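Local coordinates for protein starch synthase I (Hordeum vulgare, PDB 4HLN) that belongs to the plant starch synthases, two-domain proteins of the glycosyltransferase class whose two halves are each built round a Rossmann-like sheet, at residues L302-Y313 against G342-G350. Residues are numbered along the deposited sequence; the frame is centred on the assembly and turned at random.
Sequences LAHQGVEPASTY and GEAVNFLKG
With CG of Gln-305 anti to its carbonyl carbon (chi1 -56°), its amide crosses that of Asn-346 at a slant, the planes 32° apart; CG of Asn-346 is anti to the backbone N (chi1 -176°). Asn-346 ND2 donates to Gln-305 OE1 (2.9 Å). Gln-305 NE2 gives its hydrogens to Leu-302 O and to Gly-374 O, so both ends of this amide are held. Asn-346 OD1 accepts from Lys-349 N at 2.9 Å, the donor well above the carbonyl plane: Asn-346 is the N-cap of helix 347-354. Leu-348 N reaches Gln-305 O (3.1 Å) in a nearly straight bond, and Phe-347 N reaches Gly-306 O.

Ahead of the cap, strand 343-346 pairs antiparallel with 307-309, the middle and one border of a small three-stranded sheet completed by 327-329. Glu-308 and Val-345 are joined both ways, Val-345 N to Glu-308 O at 2.8 Å and Glu-308 N to Val-345 O, and Ala-310 N to Glu-343 O carries the pairing past Pro-309. On the face of Val-307 and Asn-346, Val-307 CG1 packs on Ala-344 CB (3.8 Å), while CG2 lies against the asparagine amide. On the other face, Val-345 CG1 packs on Tyr-313 CB (4.1 Å) at the ring's edge, and CG2 touches Thr-312 OG1 (3.7 Å), a hydroxyl that donates a hydrogen bond to Pro-309 O and is also hydrogen-bonded to Gln-236 NE2.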
loop_
_atom_site.group_PDB
_atom_site.type_symbol
_atom_site.label_atom_id
_atom_site.label_comp_id
_atom_site.label_asym_id
_atom_site.label_seq_id
_atom_site.Cartn_x
_atom_site.Cartn_y
_atom_site.Cartn_z
ATOM N N LEU A 302 10.559 1.869 0.496
ATOM C CA LEU A 302 11.726 2.578 0.991
ATOM C C LEU A 302 12.983 2.235 0.188
ATOM O O LEU A 302 14.057 2.771 0.443
ATOM C CB LEU A 302 11.959 2.220 2.456
ATOM C CG LEU A 302 10.886 2.684 3.440
ATOM C CD1 LEU A 302 11.303 2.424 4.896
ATOM C CD2 LEU A 302 10.660 4.159 3.225
ATOM N N ALA A 303 12.848 1.336 -0.776
ATOM C CA ALA A 303 13.978 0.939 -1.608
ATOM C C ALA A 303 14.418 2.047 -2.550
ATOM O O ALA A 303 15.609 2.301 -2.699
ATOM C CB ALA A 303 13.609 -0.288 -2.415
ATOM N N HIS A 304 13.443 2.686 -3.201
ATOM C CA HIS A 304 13.715 3.709 -4.211
ATOM C C HIS A 304 13.403 5.101 -3.709
ATOM O O HIS A 304 12.248 5.505 -3.640
ATOM C CB HIS A 304 12.940 3.413 -5.486
ATOM C CG HIS A 304 13.027 1.984 -5.891
ATOM N ND1 HIS A 304 12.145 1.031 -5.434
ATOM C CD2 HIS A 304 13.934 1.329 -6.653
ATOM C CE1 HIS A 304 12.486 -0.149 -5.925
ATOM N NE2 HIS A 304 13.566 0.007 -6.666
ATOM N N GLN A 305 14.463 5.831 -3.393
ATOM C CA GLN A 305 14.350 7.094 -2.699
ATOM C C GLN A 305 14.629 8.272 -3.610
ATOM O O GLN A 305 14.602 9.417 -3.181
ATOM C CB GLN A 305 15.297 7.079 -1.513
ATOM C CG GLN A 305 15.021 5.896 -0.604
ATOM C CD GLN A 305 15.874 5.879 0.651
ATOM O OE1 GLN A 305 16.645 6.803 0.916
ATOM N NE2 GLN A 305 15.726 4.828 1.443
ATOM N N GLY A 306 14.860 7.985 -4.883
ATOM C CA GLY A 306 15.165 9.025 -5.845
ATOM C C GLY A 306 16.487 9.686 -5.511
ATOM O O GLY A 306 16.548 10.882 -5.231
ATOM N N VAL A 307 17.554 8.892 -5.539
ATOM C CA VAL A 307 18.872 9.361 -5.155
ATOM C C VAL A 307 19.796 9.575 -6.342
ATOM O O VAL A 307 19.876 8.744 -7.263
ATOM C CB VAL A 307 19.523 8.423 -4.132
ATOM C CG1 VAL A 307 20.977 8.809 -3.910
ATOM C CG2 VAL A 307 18.740 8.467 -2.823
ATOM N N GLU A 308 20.481 10.715 -6.306
ATOM C CA GLU A 308 21.416 11.107 -7.342
ATOM C C GLU A 308 22.516 11.884 -6.654
ATOM O O GLU A 308 22.366 12.286 -5.498
ATOM C CB GLU A 308 20.727 11.947 -8.440
ATOM C CG GLU A 308 19.837 11.151 -9.439
ATOM C CD GLU A 308 20.609 10.341 -10.525
ATOM O OE1 GLU A 308 21.774 10.677 -10.841
ATOM O OE2 GLU A 308 20.032 9.373 -11.082
ATOM N N PRO A 309 23.644 12.065 -7.341
ATOM C CA PRO A 309 24.800 12.781 -6.779
ATOM C C PRO A 309 24.473 14.243 -6.472
ATOM O O PRO A 309 23.687 14.851 -7.191
ATOM C CB PRO A 309 25.842 12.712 -7.904
ATOM C CG PRO A 309 25.417 11.578 -8.776
ATOM C CD PRO A 309 23.922 11.486 -8.667
ATOM N N ALA A 310 25.100 14.807 -5.446
ATOM C CA ALA A 310 24.770 16.163 -4.999
ATOM C C ALA A 310 25.129 17.240 -6.008
ATOM O O ALA A 310 24.695 18.386 -5.893
ATOM C CB ALA A 310 25.428 16.462 -3.660
ATOM N N SER A 311 25.932 16.873 -6.993
ATOM C CA SER A 311 26.367 17.821 -8.000
ATOM C C SER A 311 25.175 18.237 -8.857
ATOM O O SER A 311 25.244 19.226 -9.584
ATOM C CB SER A 311 27.449 17.185 -8.873
ATOM O OG SER A 311 26.933 16.057 -9.583
ATOM N N THR A 312 24.090 17.472 -8.767
ATOM C CA THR A 312 22.906 17.732 -9.569
ATOM C C THR A 312 21.966 18.715 -8.920
ATOM O O THR A 312 21.017 19.175 -9.571
ATOM C CB THR A 312 22.068 16.467 -9.810
ATOM O OG1 THR A 312 21.500 16.010 -8.564
ATOM C CG2 THR A 312 22.904 15.380 -10.463
ATOM N N TYR A 313 22.190 19.020 -7.644
ATOM C CA TYR A 313 21.285 19.949 -6.945
ATOM C C TYR A 313 20.921 21.221 -7.721
ATOM O O TYR A 313 19.756 21.596 -7.756
ATOM C CB TYR A 313 21.787 20.344 -5.569
ATOM C CG TYR A 313 20.814 21.253 -4.865
ATOM C CD1 TYR A 313 21.016 22.634 -4.818
ATOM C CD2 TYR A 313 19.672 20.740 -4.271
ATOM C CE1 TYR A 313 20.107 23.475 -4.180
ATOM C CE2 TYR A 313 18.764 21.567 -3.632
ATOM C CZ TYR A 313 18.977 22.931 -3.596
ATOM O OH TYR A 313 18.055 23.729 -2.954
ATOM N N GLY A 342 30.460 10.387 -0.841
ATOM C CA GLY A 342 29.140 9.910 -0.464
ATOM C C GLY A 342 28.032 10.963 -0.411
ATOM O O GLY A 342 27.048 10.790 0.306
ATOM N N GLU A 343 28.187 12.050 -1.167
ATOM C CA GLU A 343 27.232 13.158 -1.129
ATOM C C GLU A 343 26.143 13.056 -2.193
ATOM O O GLU A 343 26.435 12.938 -3.389
ATOM C CB GLU A 343 27.963 14.489 -1.281
ATOM C CG GLU A 343 28.841 14.842 -0.099
ATOM C CD GLU A 343 29.845 15.942 -0.422
ATOM O OE1 GLU A 343 30.231 16.081 -1.614
ATOM O OE2 GLU A 343 30.252 16.658 0.523
ATOM N N ALA A 344 24.889 13.136 -1.756
ATOM C CA ALA A 344 23.764 12.953 -2.664
ATOM C C ALA A 344 22.591 13.902 -2.403
ATOM O O ALA A 344 22.551 14.610 -1.404
ATOM C CB ALA A 344 23.284 11.555 -2.549
ATOM N N VAL A 345 21.624 13.883 -3.309
ATOM C CA VAL A 345 20.309 14.434 -3.018
ATOM C C VAL A 345 19.297 13.312 -3.010
ATOM O O VAL A 345 19.408 12.350 -3.763
ATOM C CB VAL A 345 19.888 15.509 -4.005
ATOM C CG1 VAL A 345 20.819 16.704 -3.865
ATOM C CG2 VAL A 345 19.918 14.958 -5.411
ATOM N N ASN A 346 18.313 13.441 -2.135
ATOM C CA ASN A 346 17.400 12.355 -1.873
ATOM C C ASN A 346 15.958 12.862 -1.866
ATOM O O ASN A 346 15.466 13.357 -0.857
ATOM C CB ASN A 346 17.770 11.706 -0.534
ATOM C CG ASN A 346 16.927 10.478 -0.219
ATOM O OD1 ASN A 346 15.752 10.401 -0.587
ATOM N ND2 ASN A 346 17.522 9.515 0.492
ATOM N N PHE A 347 15.284 12.715 -3.001
ATOM C CA PHE A 347 13.900 13.137 -3.144
ATOM C C PHE A 347 12.991 12.769 -1.986
ATOM O O PHE A 347 12.368 13.652 -1.385
ATOM C CB PHE A 347 13.295 12.648 -4.459
ATOM C CG PHE A 347 13.555 13.570 -5.628
ATOM C CD1 PHE A 347 14.742 14.296 -5.711
ATOM C CD2 PHE A 347 12.609 13.719 -6.637
ATOM C CE1 PHE A 347 14.989 15.131 -6.787
ATOM C CE2 PHE A 347 12.843 14.554 -7.713
ATOM C CZ PHE A 347 14.041 15.262 -7.789
ATOM N N LEU A 348 12.889 11.475 -1.697
ATOM C CA LEU A 348 12.002 10.993 -0.644
ATOM C C LEU A 348 12.363 11.644 0.680
ATOM O O LEU A 348 11.488 12.107 1.418
ATOM C CB LEU A 348 12.107 9.477 -0.526
ATOM C CG LEU A 348 10.974 8.802 0.234
ATOM C CD1 LEU A 348 9.701 9.068 -0.508
ATOM C CD2 LEU A 348 11.204 7.307 0.321
ATOM N N LYS A 349 13.664 11.683 0.971
ATOM C CA LYS A 349 14.152 12.339 2.168
ATOM C C LYS A 349 13.655 13.791 2.242
ATOM O O LYS A 349 13.212 14.252 3.290
ATOM C CB LYS A 349 15.679 12.290 2.198
ATOM C CG LYS A 349 16.313 12.889 3.441
ATOM C CD LYS A 349 16.686 14.354 3.249
ATOM C CE LYS A 349 17.462 14.911 4.456
ATOM N NZ LYS A 349 17.941 16.318 4.252
ATOM N N GLY A 350 13.750 14.498 1.120
ATOM C CA GLY A 350 13.303 15.875 1.006
ATOM C C GLY A 350 11.849 16.064 1.389
ATOM O O GLY A 350 11.495 17.026 2.077
#